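PDB 6G1D: hydrogen peroxide-inducible genes activator from Corynebacterium glutamicum, which senses hydrogen peroxide and, as a LysR-type transcription factor, probably controls peroxide-inducible genes. Local coordinates for residues G53-I57 and T67-L73. The protein carries 1 engineered substitution. Sequence-based numbering, arbitrary orientation.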
# COMPACT_ATOMS: atom_id res chain seq x y z
N GLY B 53 -26.45 -7.70 -36.15
CA GLY B 53 -27.11 -6.46 -36.58
C GLY B 53 -26.45 -5.22 -35.95
O GLY B 53 -27.10 -4.20 -35.78
N VAL B 54 -25.18 -5.34 -35.58
CA VAL B 54 -24.44 -4.28 -34.93
C VAL B 54 -23.09 -4.13 -35.62
O VAL B 54 -22.35 -5.11 -35.78
CB VAL B 54 -24.17 -4.64 -33.44
CG1 VAL B 54 -23.25 -3.61 -32.79
CG2 VAL B 54 -25.46 -4.78 -32.65
N GLN B 55 -22.77 -2.90 -36.01
CA GLN B 55 -21.45 -2.56 -36.55
C GLN B 55 -20.45 -2.39 -35.37
O GLN B 55 -20.65 -1.56 -34.48
CB GLN B 55 -21.55 -1.27 -37.38
CG GLN B 55 -20.37 -1.06 -38.31
CD GLN B 55 -20.27 0.37 -38.84
OE1 GLN B 55 -21.17 1.19 -38.69
NE2 GLN B 55 -19.13 0.66 -39.45
N LEU B 56 -19.40 -3.21 -35.37
CA LEU B 56 -18.38 -3.25 -34.32
C LEU B 56 -17.11 -2.47 -34.65
O LEU B 56 -16.41 -2.04 -33.73
CB LEU B 56 -18.02 -4.69 -34.03
CG LEU B 56 -19.17 -5.61 -33.58
CD1 LEU B 56 -18.69 -7.04 -33.51
CD2 LEU B 56 -19.76 -5.18 -32.24
N ILE B 57 -16.81 -2.29 -35.93
CA ILE B 57 -15.58 -1.62 -36.38
C ILE B 57 -15.92 -0.70 -37.55
O ILE B 57 -16.61 -1.12 -38.47
CB ILE B 57 -14.57 -2.68 -36.92
CG1 ILE B 57 -14.21 -3.73 -35.86
CG2 ILE B 57 -13.33 -2.03 -37.48
CD1 ILE B 57 -13.38 -3.24 -34.69
N THR B 67 -16.25 0.90 -32.95
CA THR B 67 -17.44 1.77 -32.75
C THR B 67 -17.82 1.82 -31.26
O THR B 67 -17.34 1.00 -30.46
CB THR B 67 -18.68 1.24 -33.51
OG1 THR B 67 -19.05 -0.05 -33.00
CG2 THR B 67 -18.46 1.18 -34.99
N PRO B 68 -18.73 2.76 -30.89
CA PRO B 68 -19.23 2.74 -29.51
C PRO B 68 -19.76 1.37 -29.07
O PRO B 68 -19.40 0.87 -28.01
CB PRO B 68 -20.33 3.81 -29.52
CG PRO B 68 -19.88 4.78 -30.54
CD PRO B 68 -19.09 4.02 -31.58
N ALA B 69 -20.57 0.75 -29.93
CA ALA B 69 -21.07 -0.60 -29.69
C ALA B 69 -19.97 -1.64 -29.53
O ALA B 69 -20.03 -2.49 -28.64
CB ALA B 69 -22.00 -1.01 -30.82
N GLY B 70 -18.96 -1.57 -30.39
CA GLY B 70 -17.81 -2.49 -30.29
C GLY B 70 -17.05 -2.33 -28.97
O GLY B 70 -16.69 -3.30 -28.33
N GLU B 71 -16.85 -1.08 -28.56
CA GLU B 71 -16.17 -0.81 -27.30
C GLU B 71 -16.94 -1.36 -26.09
O GLU B 71 -16.35 -1.91 -25.16
CB GLU B 71 -15.91 0.69 -27.15
CG GLU B 71 -15.09 1.07 -25.92
CD GLU B 71 -14.62 2.52 -25.93
OE1 GLU B 71 -14.16 2.96 -27.04
OE2 GLU B 71 -14.69 3.18 -24.84
N LYS B 72 -18.27 -1.24 -26.12
CA LYS B 72 -19.10 -1.80 -25.06
C LYS B 72 -19.13 -3.32 -25.06
O LYS B 72 -19.18 -3.93 -24.01
CB LYS B 72 -20.53 -1.25 -25.12
CG LYS B 72 -20.65 0.19 -24.71
CD LYS B 72 -22.10 0.67 -24.72
CE LYS B 72 -22.42 1.43 -25.99
NZ LYS B 72 -23.80 1.99 -25.85
N LEU B 73 -19.09 -3.95 -26.23
CA LEU B 73 -19.13 -5.41 -26.29
C LEU B 73 -17.76 -6.09 -26.10
O LEU B 73 -17.71 -7.27 -25.74
CB LEU B 73 -19.77 -5.88 -27.60
CG LEU B 73 -21.29 -5.56 -27.66
CD1 LEU B 73 -21.79 -5.70 -29.10
CD2 LEU B 73 -22.04 -6.47 -26.71
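Thr67 joins the two segments with two hydrogen bonds. Its OG1 donates to Gln55 O at 2.7 Å, approaching 24° off the carbonyl plane. Thr67 OG1 also accepts from Gly70 N (3.0 Å). With a donor and an acceptor both engaged, the hydroxyl has its rotation fixed, and the bond from Gly70 N caps helix 68-95, with Thr67 at the N-cap. A chi1 of 63° sets OG1 between the backbone N and carbonyl carbon, within reach of that first-turn amide. The other bond between the segments runs from Thr67 N to Leu56 O (3.0 Å) and is fairly straight, 164° at the hydrogen.

The contact joins the winged helix-turn-helix region of a LysR-type regulator to its long linker helix, 68-95. A Schellman motif with Gly53 at positive phi ends helix 38-52, and the short hairpin 57-58/65-66, the wing, leads into the linker. Gly70, with no side chain, brings its CA to 3.7 Å from Leu56 O.

Apolar contacts involve Ala69 in the first turn of the helix and Leu73 one turn on. Val54 CG1 presses on Ala69 CB at 3.5 Å, tighter than usual for two carbons. Leu56 starts away from the helix, yet its CD2 returns to meet Leu73 CD1 at 3.8 Å, the two side chains crossing at about a right angle. Phe18 of helix 12-24 and Leu48 also touch Leu56, while Ala91 of the second subunit packs on Val54.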